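Local coordinates for geranyltranstransferase (Methylococcus capsulatus, PDB 3TS7), which probably catalyses the chain-lengthening condensations that make (2E,6E)-farnesyl diphosphate, using magnesium, at residues Val79-Val84 with Asp121-Leu126; Leu175-Leu180 with Ala258-Ser263. All coordinates share one frame; numbering follows the deposited sequence.

Overall arrangement
The chain is built of helices and connecting loops, with no strand, and the two contacts sample its interior and its edge. Contact 1 joins helix 73-90 to helix 113-133, with its centre about 12 Å from the centre of the chain. Contact 2 sits about 23 Å from that centre, where the start of helix 177-201 meets helix 256-260. Their centres are about 32 Å apart and their nearest atoms about 17 Å, and contact 1 closes along the chain before contact 2 opens. Helix 177-201 relates the two regions, since Leu191 on it packs against Ile82 and His83. Contact 1 thus belongs to the buried core next to the dimer interface, while contact 2 joins helix ends at the surface, untouched by the other subunit.

Contact 1: Val79-Val84 with Asp121-Leu126; sequences VEFIHV and DGLQAL. With PO4 (phosphate ion), chain F.
Phe81 packs against Leu123 and Leu126, which both approach from the same side of its ring, and these three side chains form the densest part of the contact. Leu126 lays its CD2 methyl over that face of the Phe81 ring, a CH-pi contact with CD2 4.2 Å from the ring centroid and 26° off the normal. Leu123 crosses Phe81 at about a right angle, its CD2, oblique to the ring, 3.7 Å from Phe81 CD1. Its other methyl, CD1, meets Val84 CG1 at 3.9 Å, so one forked side chain serves two neighbours on the facing helix. Beside them the Ile82 CD1 methyl rests on Gln124 CG at 3.8 Å. No hydrogen bond crosses the interface.

The segments 79-84 and 121-126 run nearly antiparallel (159°), their axes approaching to 8.2 Å, a pairing within the all-helical isoprenoid synthase fold. Gln124 also packs on Ala125 of the second subunit, which places helix 113-133 at the dimer interface.

His83 faces the other way and is partly exposed. With CG anti to the backbone N (chi1 170°), its ring extends away from helix 113-133 to a phosphate ion lying at the ring edge. NE2 donates to phosphate O1 at 2.7 Å and, weakly, to O4 at 3.3 Å. Lys51 binds the same ion, consistent with the diphosphate pocket of related synthases, although the phosphate probably comes from the crystallisation liquor.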
loop_
_atom_site.group_PDB
_atom_site.type_symbol
_atom_site.label_atom_id
_atom_site.label_comp_id
_atom_site.label_asym_id
_atom_site.label_seq_id
_atom_site.Cartn_x
_atom_site.Cartn_y
_atom_site.Cartn_z
ATOM N N VAL B 79 -9.085 -3.386 5.966
ATOM C CA VAL B 79 -9.794 -3.475 4.675
ATOM C C VAL B 79 -10.475 -2.177 4.309
ATOM O O VAL B 79 -10.543 -1.842 3.138
ATOM C CB VAL B 79 -10.802 -4.671 4.547
ATOM C CG1 VAL B 79 -10.065 -5.979 4.467
ATOM C CG2 VAL B 79 -11.839 -4.671 5.680
ATOM N N GLU B 80 -10.961 -1.434 5.305
ATOM C CA GLU B 80 -11.609 -0.156 5.043
ATOM C C GLU B 80 -10.625 0.934 4.593
ATOM O O GLU B 80 -10.980 1.771 3.746
ATOM C CB GLU B 80 -12.415 0.322 6.259
ATOM C CG GLU B 80 -13.276 1.558 6.025
ATOM C CD GLU B 80 -14.454 1.321 5.074
ATOM O OE1 GLU B 80 -15.297 2.228 4.921
ATOM O OE2 GLU B 80 -14.548 0.238 4.471
ATOM N N PHE B 81 -9.412 0.919 5.160
ATOM C CA PHE B 81 -8.341 1.824 4.730
ATOM C C PHE B 81 -8.026 1.600 3.249
ATOM O O PHE B 81 -7.934 2.565 2.488
ATOM C CB PHE B 81 -7.056 1.638 5.569
ATOM C CG PHE B 81 -7.109 2.260 6.958
ATOM C CD1 PHE B 81 -8.001 3.289 7.259
ATOM C CD2 PHE B 81 -6.201 1.862 7.940
ATOM C CE1 PHE B 81 -8.021 3.884 8.550
ATOM C CE2 PHE B 81 -6.219 2.443 9.229
ATOM C CZ PHE B 81 -7.137 3.446 9.528
ATOM N N ILE B 82 -7.879 0.330 2.856
ATOM C CA ILE B 82 -7.607 -0.036 1.470
ATOM C C ILE B 82 -8.726 0.467 0.573
ATOM O O ILE B 82 -8.452 1.152 -0.420
ATOM C CB ILE B 82 -7.396 -1.559 1.270
ATOM C CG1 ILE B 82 -6.131 -2.048 1.980
ATOM C CG2 ILE B 82 -7.261 -1.904 -0.209
ATOM C CD1 ILE B 82 -4.810 -1.500 1.410
ATOM N N HIS B 83 -9.970 0.164 0.949
ATOM C CA HIS B 83 -11.162 0.620 0.199
ATOM C C HIS B 83 -11.145 2.139 -0.020
ATOM O O HIS B 83 -11.266 2.607 -1.155
ATOM C CB HIS B 83 -12.446 0.174 0.908
ATOM C CG HIS B 83 -13.694 0.783 0.347
ATOM N ND1 HIS B 83 -14.118 0.552 -0.946
ATOM C CD2 HIS B 83 -14.601 1.626 0.894
ATOM C CE1 HIS B 83 -15.221 1.242 -1.175
ATOM N NE2 HIS B 83 -15.542 1.892 -0.071
ATOM N N VAL B 84 -10.950 2.899 1.059
ATOM C CA VAL B 84 -10.912 4.367 0.975
ATOM C C VAL B 84 -9.751 4.880 0.109
ATOM O O VAL B 84 -9.950 5.752 -0.731
ATOM C CB VAL B 84 -10.953 5.053 2.366
ATOM C CG1 VAL B 84 -10.740 6.582 2.241
ATOM C CG2 VAL B 84 -12.299 4.780 3.052
ATOM N N ASP B 121 -1.857 6.993 -0.832
ATOM C CA ASP B 121 -0.603 6.302 -0.577
ATOM C C ASP B 121 -0.379 5.992 0.906
ATOM O O ASP B 121 0.004 4.885 1.252
ATOM C CB ASP B 121 0.555 7.118 -1.134
ATOM C CG ASP B 121 0.603 7.090 -2.629
ATOM O OD1 ASP B 121 -0.104 6.238 -3.239
ATOM O OD2 ASP B 121 1.356 7.908 -3.200
ATOM N N GLY B 122 -0.640 6.958 1.775
ATOM C CA GLY B 122 -0.443 6.760 3.215
ATOM C C GLY B 122 -1.430 5.771 3.827
ATOM O O GLY B 122 -1.067 4.995 4.710
ATOM N N LEU B 123 -2.674 5.810 3.353
ATOM C CA LEU B 123 -3.729 4.870 3.806
ATOM C C LEU B 123 -3.402 3.427 3.448
ATOM O O LEU B 123 -3.647 2.513 4.253
ATOM C CB LEU B 123 -5.117 5.277 3.266
ATOM C CG LEU B 123 -5.787 6.434 3.991
ATOM C CD1 LEU B 123 -6.941 7.002 3.200
ATOM C CD2 LEU B 123 -6.234 6.031 5.420
ATOM N N GLN B 124 -2.802 3.210 2.274
ATOM C CA GLN B 124 -2.436 1.843 1.897
ATOM C C GLN B 124 -1.358 1.293 2.823
ATOM O O GLN B 124 -1.498 0.197 3.353
ATOM C CB GLN B 124 -1.991 1.698 0.438
ATOM C CG GLN B 124 -1.648 0.248 0.167
ATOM C CD GLN B 124 -1.479 -0.149 -1.274
ATOM O OE1 GLN B 124 -1.461 -1.342 -1.577
ATOM N NE2 GLN B 124 -1.328 0.825 -2.169
ATOM N N ALA B 125 -0.293 2.071 3.026
ATOM C CA ALA B 125 0.767 1.681 3.944
ATOM C C ALA B 125 0.271 1.440 5.395
ATOM O O ALA B 125 0.723 0.506 6.057
ATOM C CB ALA B 125 1.895 2.719 3.913
ATOM N N LEU B 126 -0.637 2.291 5.850
ATOM C CA LEU B 126 -1.252 2.217 7.165
ATOM C C LEU B 126 -2.091 0.945 7.358
ATOM O O LEU B 126 -2.119 0.382 8.448
ATOM C CB LEU B 126 -2.171 3.413 7.330
ATOM C CG LEU B 126 -2.679 3.833 8.711
ATOM C CD1 LEU B 126 -1.532 4.179 9.683
ATOM C CD2 LEU B 126 -3.562 5.043 8.503
HETATM P P PO4 F . -18.595 3.656 0.706
HETATM O O1 PO4 F . -17.526 2.956 1.503
HETATM O O2 PO4 F . -19.783 2.740 0.548
HETATM O O3 PO4 F . -19.046 4.896 1.439
HETATM O O4 PO4 F . -18.039 4.034 -0.640
#

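Contact 2: Leu175-Leu180 with Ala258-Ser263; sequences LDLPGL and ALLGLS
The N-terminal end of helix 177-201 is covered by the short helix 256-260, and the meeting is carried chiefly by Leu259, whose forked tip sits against the turn Leu175-Leu177. Its two methyls take different partners. CD1 lies 3.2 Å from Leu175 O, a tight approach of a methyl to a backbone carbonyl, whereas CD2 reaches the backbone at the helix start, 3.6 Å from Leu177 N. The same CD2 also lies 3.6 Å from Asp176 O, the carbonyl that accepts the first-turn hydrogen bond from Leu180 N. A chi1 of -169° sets Leu259 CG beside its own carbonyl carbon, which brings both methyls onto residues 175-177.

Asp176 holds the N-cap position here, so the leucine packs where a loop turns into one of the long helices of the bundle. Deeper in, Leu180 CD2 meets Leu259 CD2 at 4.1 Å as the two side chains slide past each other in opposite directions. An alanine in place of Leu259 is likely to open a gap over the turn and leave Leu180 CD2 without its apolar partner on residues 258-263.

On the flank Leu177 and Leu260 cross at about a right angle, CD1 to CD1, at 3.9 Å. Tyr256, one turn earlier on the short helix, touches both Leu177 and Leu180. Just beyond Leu260, Gly261, with a positive phi, is the N-cap of helix 262-279; at its backbone angles a CB would be jammed against the carbonyl O of Leu260.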
loop_
_atom_site.group_PDB
_atom_site.type_symbol
_atom_site.label_atom_id
_atom_site.label_comp_id
_atom_site.label_asym_id
_atom_site.label_seq_id
_atom_site.Cartn_x
_atom_site.Cartn_y
_atom_site.Cartn_z
ATOM N N LEU B 175 -17.243 -6.742 -23.830
ATOM C CA LEU B 175 -16.689 -7.940 -23.220
ATOM C C LEU B 175 -17.752 -9.022 -23.199
ATOM O O LEU B 175 -18.932 -8.725 -23.145
ATOM C CB LEU B 175 -16.245 -7.636 -21.787
ATOM C CG LEU B 175 -15.238 -6.506 -21.529
ATOM C CD1 LEU B 175 -15.143 -6.225 -20.033
ATOM C CD2 LEU B 175 -13.878 -6.867 -22.095
ATOM N N ASP B 176 -17.326 -10.276 -23.239
ATOM C CA ASP B 176 -18.189 -11.429 -22.989
ATOM C C ASP B 176 -18.602 -11.484 -21.508
ATOM O O ASP B 176 -18.184 -10.645 -20.705
ATOM C CB ASP B 176 -17.436 -12.705 -23.357
ATOM C CG ASP B 176 -16.053 -12.775 -22.716
ATOM O OD1 ASP B 176 -15.593 -13.891 -22.405
ATOM O OD2 ASP B 176 -15.419 -11.713 -22.519
ATOM N N LEU B 177 -19.431 -12.461 -21.148
ATOM C CA LEU B 177 -19.798 -12.653 -19.740
ATOM C C LEU B 177 -18.613 -13.012 -18.818
ATOM O O LEU B 177 -18.443 -12.344 -17.792
ATOM C CB LEU B 177 -21.002 -13.605 -19.558
ATOM C CG LEU B 177 -21.527 -13.775 -18.112
ATOM C CD1 LEU B 177 -22.040 -12.444 -17.518
ATOM C CD2 LEU B 177 -22.602 -14.864 -18.024
ATOM N N PRO B 178 -17.790 -14.031 -19.177
ATOM C CA PRO B 178 -16.649 -14.324 -18.309
ATOM C C PRO B 178 -15.694 -13.134 -18.173
ATOM O O PRO B 178 -15.112 -12.945 -17.102
ATOM C CB PRO B 178 -15.932 -15.477 -19.030
ATOM C CG PRO B 178 -16.976 -16.105 -19.883
ATOM C CD PRO B 178 -17.850 -14.978 -20.315
ATOM N N GLY B 179 -15.560 -12.349 -19.245
ATOM C CA GLY B 179 -14.691 -11.178 -19.276
ATOM C C GLY B 179 -15.146 -10.042 -18.373
ATOM O O GLY B 179 -14.324 -9.409 -17.692
ATOM N N LEU B 180 -16.448 -9.770 -18.375
ATOM C CA LEU B 180 -17.009 -8.745 -17.509
ATOM C C LEU B 180 -16.992 -9.203 -16.047
ATOM O O LEU B 180 -16.724 -8.402 -15.148
ATOM C CB LEU B 180 -18.417 -8.369 -17.956
ATOM C CG LEU B 180 -19.232 -7.378 -17.131
ATOM C CD1 LEU B 180 -18.558 -6.010 -17.119
ATOM C CD2 LEU B 180 -20.674 -7.285 -17.654
ATOM N N ALA B 258 -26.807 -4.789 -20.803
ATOM C CA ALA B 258 -26.433 -4.612 -22.221
ATOM C C ALA B 258 -25.983 -5.932 -22.833
ATOM O O ALA B 258 -26.362 -6.267 -23.948
ATOM C CB ALA B 258 -25.353 -3.547 -22.397
ATOM N N LEU B 259 -25.206 -6.691 -22.074
ATOM C CA LEU B 259 -24.700 -7.974 -22.507
ATOM C C LEU B 259 -25.750 -9.100 -22.532
ATOM O O LEU B 259 -25.737 -9.951 -23.427
ATOM C CB LEU B 259 -23.578 -8.367 -21.562
ATOM C CG LEU B 259 -22.707 -9.545 -21.929
ATOM C CD1 LEU B 259 -22.115 -9.264 -23.282
ATOM C CD2 LEU B 259 -21.627 -9.649 -20.868
ATOM N N LEU B 260 -26.642 -9.119 -21.546
ATOM C CA LEU B 260 -27.502 -10.289 -21.358
ATOM C C LEU B 260 -28.980 -10.010 -21.571
ATOM O O LEU B 260 -29.776 -10.939 -21.592
ATOM C CB LEU B 260 -27.302 -10.882 -19.956
ATOM C CG LEU B 260 -25.904 -11.331 -19.535
ATOM C CD1 LEU B 260 -25.807 -11.398 -18.016
ATOM C CD2 LEU B 260 -25.538 -12.667 -20.162
ATOM N N GLY B 261 -29.344 -8.738 -21.719
ATOM C CA GLY B 261 -30.740 -8.332 -21.577
ATOM C C GLY B 261 -31.045 -8.120 -20.105
ATOM O O GLY B 261 -30.357 -8.672 -19.232
ATOM N N LEU B 262 -32.069 -7.315 -19.831
ATOM C CA LEU B 262 -32.475 -7.014 -18.462
ATOM C C LEU B 262 -32.923 -8.266 -17.682
ATOM O O LEU B 262 -32.524 -8.445 -16.531
ATOM C CB LEU B 262 -33.547 -5.920 -18.441
ATOM C CG LEU B 262 -34.090 -5.422 -17.090
ATOM C CD1 LEU B 262 -33.027 -4.690 -16.262
ATOM C CD2 LEU B 262 -35.305 -4.532 -17.302
ATOM N N SER B 263 -33.712 -9.136 -18.318
ATOM C CA SER B 263 -34.165 -10.391 -17.693
ATOM C C SER B 263 -33.015 -11.366 -17.447
ATOM O O SER B 263 -32.978 -12.043 -16.418
ATOM C CB SER B 263 -35.223 -11.097 -18.555
ATOM O OG SER B 263 -35.634 -10.276 -19.627
#